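Local coordinates for periplasmic branched-chain amino acid-binding protein (Burkholderia mallei, PDB 3I09) that probably captures branched-chain amino acids or related small ligands in the periplasm and passes them to an ABC transporter, and holds acetoacetic acid in this crystal, at residues Val5-Ile10 with Ser285-Tyr290; Glu65-Gly70 with Ala92-Val97. One frame throughout, in Å; residues are numbered along the deposited sequence.

Interaction 1: residues Val5-Ile10 with Ser285-Tyr290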
ATOM      1  N   VAL A   5      14.294   4.757  22.044  1.00 12.80           N
ATOM      2  CA  VAL A   5      14.175   4.806  20.594  1.00 12.86           C
ATOM      3  C   VAL A   5      12.673   4.818  20.300  1.00 12.60           C
ATOM      4  O   VAL A   5      11.934   3.902  20.688  1.00 13.26           O
ATOM      5  CB  VAL A   5      14.866   3.630  19.936  1.00 13.51           C
ATOM      6  CG1 VAL A   5      14.594   3.612  18.417  1.00 13.48           C
ATOM      7  CG2 VAL A   5      16.399   3.706  20.210  1.00 12.99           C
ATOM      8  N   LYS A   6      12.211   5.896  19.706  1.00 12.05           N
ATOM      9  CA  LYS A   6      10.773   6.117  19.567  1.00 12.61           C
ATOM     10  C   LYS A   6      10.275   5.921  18.131  1.00 12.25           C
ATOM     11  O   LYS A   6      10.756   6.543  17.190  1.00 11.62           O
ATOM     12  CB  LYS A   6      10.372   7.511  20.071  1.00 13.55           C
ATOM     13  CG  LYS A   6       8.841   7.600  20.045  1.00 19.02           C
ATOM     14  CD  LYS A   6       8.195   8.769  20.809  1.00 22.99           C
ATOM     15  CE  LYS A   6       8.406   8.753  22.289  1.00 26.10           C
ATOM     16  NZ  LYS A   6       7.823  10.060  22.775  1.00 25.90           N
ATOM     17  N   ILE A   7       9.335   5.000  17.987  1.00 11.77           N
ATOM     18  CA  ILE A   7       8.676   4.728  16.695  1.00 11.43           C
ATOM     19  C   ILE A   7       7.250   5.280  16.753  1.00 12.81           C
ATOM     20  O   ILE A   7       6.502   4.945  17.669  1.00 12.99           O
ATOM     21  CB  ILE A   7       8.650   3.238  16.467  1.00 10.59           C
ATOM     22  CG1 ILE A   7      10.094   2.684  16.366  1.00 12.30           C
ATOM     23  CG2 ILE A   7       7.815   2.879  15.200  1.00 11.15           C
ATOM     24  CD1 ILE A   7      10.153   1.137  16.178  1.00 12.06           C
ATOM     25  N   GLY A   8       6.863   6.075  15.761  1.00 12.25           N
ATOM     26  CA  GLY A   8       5.517   6.620  15.713  1.00 13.59           C
ATOM     27  C   GLY A   8       4.809   6.109  14.471  1.00 12.61           C
ATOM     28  O   GLY A   8       5.411   6.030  13.408  1.00 14.83           O
ATOM     29  N   PHE A   9       3.545   5.737  14.626  1.00 11.64           N
ATOM     30  CA  PHE A   9       2.745   5.191  13.565  1.00 10.35           C
ATOM     31  C   PHE A   9       1.503   6.051  13.415  1.00 10.17           C
ATOM     32  O   PHE A   9       0.762   6.240  14.380  1.00 10.00           O
ATOM     33  CB  PHE A   9       2.358   3.759  13.915  1.00 11.07           C
ATOM     34  CG  PHE A   9       1.484   3.058  12.885  1.00 10.18           C
ATOM     35  CD1 PHE A   9       1.818   3.047  11.550  1.00 11.90           C
ATOM     36  CD2 PHE A   9       0.344   2.364  13.291  1.00 10.41           C
ATOM     37  CE1 PHE A   9       1.008   2.343  10.596  1.00 13.30           C
ATOM     38  CE2 PHE A   9      -0.452   1.690  12.383  1.00  8.85           C
ATOM     39  CZ  PHE A   9      -0.112   1.643  11.058  1.00 10.73           C
ATOM     40  N   ILE A  10       1.288   6.537  12.206  1.00 10.30           N
ATOM     41  CA  ILE A  10       0.121   7.391  11.906  1.00 10.22           C
ATOM     42  C   ILE A  10      -0.637   6.835  10.720  1.00 10.16           C
ATOM     43  O   ILE A  10      -0.089   6.673   9.608  1.00 10.81           O
ATOM     44  CB  ILE A  10       0.498   8.849  11.634  1.00 10.99           C
ATOM     45  CG1 ILE A  10       1.349   9.417  12.755  1.00 11.12           C
ATOM     46  CG2 ILE A  10      -0.820   9.670  11.432  1.00 11.36           C
ATOM     47  CD1 ILE A  10       1.796  10.885  12.526  1.00 10.40           C
ATOM     48  N   SER A 285       7.369  -6.001   8.997  1.00 11.65           N
ATOM     49  CA  SER A 285       8.658  -6.178   8.319  1.00 12.68           C
ATOM     50  C   SER A 285       9.484  -4.898   8.306  1.00 11.14           C
ATOM     51  O   SER A 285      10.694  -4.923   8.473  1.00 11.48           O
ATOM     52  CB  SER A 285       8.429  -6.660   6.869  1.00 12.77           C
ATOM     53  OG  SER A 285       9.636  -6.719   6.129  1.00 11.85           O
ATOM     54  N   SER A 286       8.816  -3.778   8.058  1.00 11.56           N
ATOM     55  CA  SER A 286       9.480  -2.475   7.939  1.00 11.61           C
ATOM     56  C   SER A 286      10.115  -2.097   9.267  1.00 11.12           C
ATOM     57  O   SER A 286      11.224  -1.549   9.300  1.00 12.12           O
ATOM     58  CB  SER A 286       8.492  -1.375   7.460  1.00 12.29           C
ATOM     59  OG  SER A 286       7.565  -1.096   8.475  1.00 14.59           O
ATOM     60  N   VAL A 287       9.461  -2.438  10.388  1.00 11.02           N
ATOM     61  CA  VAL A 287      10.022  -2.170  11.714  1.00 10.02           C
ATOM     62  C   VAL A 287      11.253  -3.045  11.997  1.00 10.39           C
ATOM     63  O   VAL A 287      12.269  -2.569  12.495  1.00 10.64           O
ATOM     64  CB  VAL A 287       8.925  -2.283  12.818  1.00 10.72           C
ATOM     65  CG1 VAL A 287       9.515  -2.295  14.241  1.00 10.14           C
ATOM     66  CG2 VAL A 287       7.940  -1.078  12.629  1.00 11.16           C
ATOM     67  N   THR A 288      11.169  -4.319  11.659  1.00 10.73           N
ATOM     68  CA  THR A 288      12.311  -5.166  11.736  1.00 10.18           C
ATOM     69  C   THR A 288      13.492  -4.606  10.919  1.00 10.63           C
ATOM     70  O   THR A 288      14.618  -4.549  11.401  1.00 11.54           O
ATOM     71  CB  THR A 288      11.990  -6.593  11.286  1.00 11.72           C
ATOM     72  OG1 THR A 288      10.847  -7.079  11.996  1.00 11.28           O
ATOM     73  CG2 THR A 288      13.186  -7.483  11.552  1.00 11.46           C
ATOM     74  N   THR A 289      13.208  -4.164   9.704  1.00 10.80           N
ATOM     75  CA  THR A 289      14.229  -3.583   8.822  1.00 10.25           C
ATOM     76  C   THR A 289      14.857  -2.326   9.434  1.00 11.79           C
ATOM     77  O   THR A 289      16.085  -2.179   9.447  1.00 11.05           O
ATOM     78  CB  THR A 289      13.624  -3.353   7.441  1.00 10.14           C
ATOM     79  OG1 THR A 289      13.284  -4.645   6.898  1.00 11.16           O
ATOM     80  CG2 THR A 289      14.603  -2.570   6.531  1.00 11.21           C
ATOM     81  N   TYR A 290      14.029  -1.401   9.923  1.00 10.48           N
ATOM     82  CA  TYR A 290      14.549  -0.229  10.619  1.00 10.55           C
ATOM     83  C   TYR A 290      15.433  -0.616  11.810  1.00 10.48           C
ATOM     84  O   TYR A 290      16.524  -0.078  11.972  1.00  9.28           O
ATOM     85  CB  TYR A 290      13.405   0.653  11.091  1.00 10.55           C
ATOM     86  CG  TYR A 290      13.854   1.798  11.932  1.00 10.70           C
ATOM     87  CD1 TYR A 290      14.423   2.924  11.366  1.00 11.76           C
ATOM     88  CD2 TYR A 290      13.731   1.743  13.331  1.00 13.10           C
ATOM     89  CE1 TYR A 290      14.861   3.987  12.179  1.00 12.46           C
ATOM     90  CE2 TYR A 290      14.165   2.780  14.134  1.00 12.54           C
ATOM     91  CZ  TYR A 290      14.736   3.892  13.546  1.00 12.72           C
ATOM     92  OH  TYR A 290      15.202   4.931  14.309  1.00 15.32           O
TER
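Ile7 turns its CG1 beside the backbone N (chi1 -63°) and runs on extended through chi2 (178°), a shape that carries its CD1 off the strand and toward the helix. Val287 meets it with CG1, the branch set anti to its own backbone N (chi1 168°), and the two methyl groups come to 4.0 Å between Ile7 CD1 and Val287 CG1, the side chains crossing at a slant. One helical turn further on, Tyr290 reaches across to the beginning of the strand. There Val5 brings its CG1 to the edge of the phenol ring, near the ring plane rather than over a face, lying 4.4 Å from Tyr290 CE2 and equally 4.4 Å from Tyr290 OH. No hydrogen bond crosses the interface; it is light, buried packing of methyl groups against one another and against the rim of the phenol. The rest of the core closes round the same groups: Val287 also packs on Ile29, Ala32 and Val33 of helix 22-36, Ile7 on Ile45, and Tyr290 on Asp73 and Leu74 of the neighbouring strand. Half a turn before Val287, Ser285 OG hydrogen-bonds Tyr120 OH and Asp316 OD2. Strand 5-11 sits between strands 43-51 and 72-77, and helix 278-297 lies beside helix 22-36 over one face of that sheet. A helix from late in the chain packed on the first strand fits the type I periplasmic binding protein fold, in which the chain returns from the second lobe to complete the first.

Interaction 2: residues Glu65-Gly70 with Ala92-Val97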
ATOM      1  N   GLU A  65       5.086  17.516  15.770  1.00 14.62           N
ATOM      2  CA  GLU A  65       5.131  17.499  17.218  1.00 16.03           C
ATOM      3  C   GLU A  65       5.997  16.361  17.762  1.00 14.82           C
ATOM      4  O   GLU A  65       6.816  16.577  18.655  1.00 15.31           O
ATOM      5  CB  GLU A  65       3.725  17.412  17.806  1.00 16.82           C
ATOM      6  CG  GLU A  65       3.625  17.419  19.330  1.00 22.62           C
ATOM      7  CD  GLU A  65       2.425  16.605  19.817  1.00 33.37           C
ATOM      8  OE1 GLU A  65       1.344  16.687  19.174  1.00 38.53           O
ATOM      9  OE2 GLU A  65       2.579  15.844  20.814  1.00 41.34           O
ATOM     10  N   TRP A  66       5.806  15.143  17.280  1.00 14.38           N
ATOM     11  CA  TRP A  66       6.637  14.036  17.743  1.00 12.90           C
ATOM     12  C   TRP A  66       8.135  14.255  17.431  1.00 13.78           C
ATOM     13  O   TRP A  66       9.028  13.930  18.228  1.00 14.14           O
ATOM     14  CB  TRP A  66       6.181  12.710  17.115  1.00 13.15           C
ATOM     15  CG  TRP A  66       4.873  12.135  17.598  1.00 13.46           C
ATOM     16  CD1 TRP A  66       4.163  12.474  18.717  1.00 16.70           C
ATOM     17  CD2 TRP A  66       4.143  11.100  16.952  1.00 12.44           C
ATOM     18  NE1 TRP A  66       3.028  11.686  18.807  1.00 16.93           N
ATOM     19  CE2 TRP A  66       3.003  10.833  17.731  1.00 16.02           C
ATOM     20  CE3 TRP A  66       4.353  10.357  15.788  1.00 13.47           C
ATOM     21  CZ2 TRP A  66       2.070   9.844  17.378  1.00 13.42           C
ATOM     22  CZ3 TRP A  66       3.424   9.384  15.431  1.00 12.54           C
ATOM     23  CH2 TRP A  66       2.299   9.128  16.247  1.00 11.84           C
HETATM   24  N   MSE A  67       8.418  14.780  16.261  1.00 13.46           N
HETATM   25  CA  MSE A  67       9.812  15.003  15.871  1.00 13.63           C
HETATM   26  C   MSE A  67      10.461  16.106  16.711  1.00 14.58           C
HETATM   27  O   MSE A  67      11.607  15.981  17.103  1.00 14.97           O
HETATM   28  CB  MSE A  67       9.865  15.373  14.396  1.00 13.85           C
HETATM   29  CG  MSE A  67       9.558  14.199  13.521  1.00 14.21           C
HETATM   30 SE   MSE A  67       9.502  14.645  11.640  0.75 16.30          SE
HETATM   31  CE  MSE A  67       8.778  12.966  10.992  1.00 17.31           C
ATOM     32  N   ASP A  68       9.712  17.176  16.970  1.00 16.09           N
ATOM     33  CA  ASP A  68      10.250  18.373  17.624  1.00 17.30           C
ATOM     34  C   ASP A  68      10.320  18.245  19.136  1.00 17.38           C
ATOM     35  O   ASP A  68      11.254  18.766  19.727  1.00 17.58           O
ATOM     36  CB  ASP A  68       9.408  19.610  17.284  1.00 17.50           C
ATOM     37  CG  ASP A  68       9.675  20.136  15.882  1.00 21.80           C
ATOM     38  OD1 ASP A  68      10.644  19.667  15.222  1.00 26.10           O
ATOM     39  OD2 ASP A  68       8.895  21.004  15.430  1.00 29.10           O
ATOM     40  N   ARG A  69       9.337  17.567  19.735  1.00 17.72           N
ATOM     41  CA  ARG A  69       9.125  17.503  21.192  1.00 19.08           C
ATOM     42  C   ARG A  69       8.970  16.116  21.754  1.00 17.74           C
ATOM     43  O   ARG A  69       8.812  15.977  22.946  1.00 19.31           O
ATOM     44  CB  ARG A  69       7.824  18.207  21.570  1.00 20.61           C
ATOM     45  CG  ARG A  69       7.861  19.579  21.185  1.00 24.11           C
ATOM     46  CD  ARG A  69       6.536  20.299  21.339  1.00 28.35           C
ATOM     47  NE  ARG A  69       6.790  21.516  20.604  1.00 31.99           N
ATOM     48  CZ  ARG A  69       7.597  22.491  21.019  1.00 33.87           C
ATOM     49  NH1 ARG A  69       8.147  22.468  22.232  1.00 33.13           N
ATOM     50  NH2 ARG A  69       7.810  23.527  20.217  1.00 35.89           N
ATOM     51  N   GLY A  70       8.974  15.093  20.907  1.00 17.54           N
ATOM     52  CA  GLY A  70       8.699  13.736  21.353  1.00 15.72           C
ATOM     53  C   GLY A  70       9.836  12.785  21.126  1.00 16.06           C
ATOM     54  O   GLY A  70       9.702  11.598  21.392  1.00 15.90           O
ATOM     55  N   ALA A  92      11.264  15.183   5.518  1.00 13.75           N
ATOM     56  CA  ALA A  92      12.403  15.652   4.710  1.00 15.36           C
ATOM     57  C   ALA A  92      13.002  16.920   5.312  1.00 15.44           C
ATOM     58  O   ALA A  92      14.229  17.064   5.425  1.00 15.33           O
ATOM     59  CB  ALA A  92      11.979  15.889   3.261  1.00 14.83           C
ATOM     60  N   GLU A  93      12.133  17.833   5.726  1.00 14.54           N
ATOM     61  CA  GLU A  93      12.572  19.100   6.334  1.00 16.06           C
ATOM     62  C   GLU A  93      13.360  18.871   7.639  1.00 14.91           C
ATOM     63  O   GLU A  93      14.337  19.536   7.907  1.00 13.77           O
ATOM     64  CB  GLU A  93      11.350  19.959   6.672  1.00 17.27           C
ATOM     65  CG  GLU A  93      10.706  20.627   5.485  1.00 23.06           C
ATOM     66  CD  GLU A  93       9.279  21.173   5.765  1.00 30.40           C
ATOM     67  OE1 GLU A  93       8.786  21.120   6.927  1.00 35.34           O
ATOM     68  OE2 GLU A  93       8.651  21.638   4.779  1.00 36.23           O
ATOM     69  N   LYS A  94      12.871  17.960   8.480  1.00 13.60           N
ATOM     70  CA  LYS A  94      13.493  17.701   9.782  1.00 14.11           C
ATOM     71  C   LYS A  94      14.595  16.642   9.720  1.00 13.82           C
ATOM     72  O   LYS A  94      15.244  16.371  10.746  1.00 14.52           O
ATOM     73  CB  LYS A  94      12.436  17.248  10.796  1.00 15.08           C
ATOM     74  CG  LYS A  94      11.270  18.248  11.020  1.00 16.00           C
ATOM     75  CD  LYS A  94      11.735  19.591  11.387  1.00 20.67           C
ATOM     76  CE  LYS A  94      10.547  20.543  11.668  1.00 24.69           C
ATOM     77  NZ  LYS A  94      10.609  20.940  13.049  1.00 27.31           N
ATOM     78  N   LYS A  95      14.793  16.047   8.545  1.00 12.12           N
ATOM     79  CA  LYS A  95      15.813  15.000   8.335  1.00 13.54           C
ATOM     80  C   LYS A  95      15.588  13.805   9.270  1.00 12.52           C
ATOM     81  O   LYS A  95      16.439  13.448  10.101  1.00 12.65           O
ATOM     82  CB  LYS A  95      17.219  15.594   8.459  1.00 13.10           C
ATOM     83  CG  LYS A  95      17.453  16.720   7.435  1.00 16.25           C
ATOM     84  CD  LYS A  95      18.892  17.276   7.467  1.00 21.38           C
ATOM     85  CE  LYS A  95      19.244  17.904   6.105  1.00 26.00           C
ATOM     86  NZ  LYS A  95      20.715  18.163   5.933  1.00 30.92           N
ATOM     87  N   LYS A  96      14.378  13.259   9.205  1.00 12.77           N
ATOM     88  CA  LYS A  96      14.011  12.123  10.034  1.00 12.57           C
ATOM     89  C   LYS A  96      13.598  10.969   9.157  1.00 11.98           C
ATOM     90  O   LYS A  96      12.953  11.162   8.139  1.00 10.81           O
ATOM     91  CB  LYS A  96      12.841  12.443  10.948  1.00 14.24           C
ATOM     92  CG  LYS A  96      13.087  13.575  11.919  1.00 17.16           C
ATOM     93  CD  LYS A  96      14.162  13.242  12.930  1.00 18.57           C
ATOM     94  CE  LYS A  96      14.335  14.428  13.881  1.00 19.94           C
ATOM     95  NZ  LYS A  96      15.588  14.361  14.666  1.00 17.06           N
ATOM     96  N   VAL A  97      13.958   9.757   9.574  1.00 10.82           N
ATOM     97  CA  VAL A  97      13.630   8.568   8.805  1.00 11.23           C
ATOM     98  C   VAL A  97      12.118   8.293   8.750  1.00 10.69           C
ATOM     99  O   VAL A  97      11.427   8.231   9.782  1.00 10.74           O
ATOM    100  CB  VAL A  97      14.373   7.305   9.359  1.00 10.64           C
ATOM    101  CG1 VAL A  97      13.987   6.020   8.542  1.00 10.48           C
ATOM    102  CG2 VAL A  97      15.912   7.557   9.372  1.00 12.85           C
TER
HETATM  103  O   HOH W   1      13.228  13.749  16.990  1.00 18.57           O
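Two lysines lay their aliphatic stems against the selenium of one buried residue: selenomethionine Met67 has SE 3.8 Å from Lys96 CG and 4.0 Å from Lys94 CB. The extended chain beyond CG carries SE and CE out between the stems of the two lysines, running past Lys96 in the opposite direction and crossing Lys94 at a slant. Above this apolar patch, at the solvent side, Lys94 bends at chi2 (-54°) and brings NZ to the carboxylate of Asp68. The salt bridge uses the syn lone pair of Asp68 OD1, and a second, weak bond from Lys94 NZ goes to Asp68 OD2 at 2.9 Å. The OD1 distance from Lys94 NZ, 2.5 Å, is short enough to be read with caution. A water donates to the carbonyl oxygen Met67 O (2.8 Å) and weakly accepts from Lys96 NZ. Lys95, with positive phi, is the C-prime residue of a Schellman motif, and the turn it makes lets Lys94 and Lys96 both face Met67. Met67 also packs on Leu72 and Leu75 of strand 72-77, so the end of helix 56-69 meets both that strand and the end of helix 81-94, as in the successive beta-alpha-beta crossovers of a Rossmann-like lobe.

How the interactions relate
Centred 14 Å apart, the two contacts lie in the same lobe and flank strand 5-11 from its two faces. Interaction 1 uses Val5 and Ile7; the other face carries Lys6, Gly8 and Ile10, which meet the first segment of interaction 2. Ile10 CG1 packs 3.4 Å from Trp66 CZ3, and Lys6 NZ probably hydrogen-bonds Gly70 O. Along the chain come 5-10, 65-70, 92-97 and finally 285-290, so interaction 2 is local, spanning strand 72-77, whereas interaction 1 ties in a helix that follows the second lobe. In this mostly parallel sheet, Thr79 and Gly102, in the loops after strands 72-77 and 97-100, belong to the acetoacetic acid pocket.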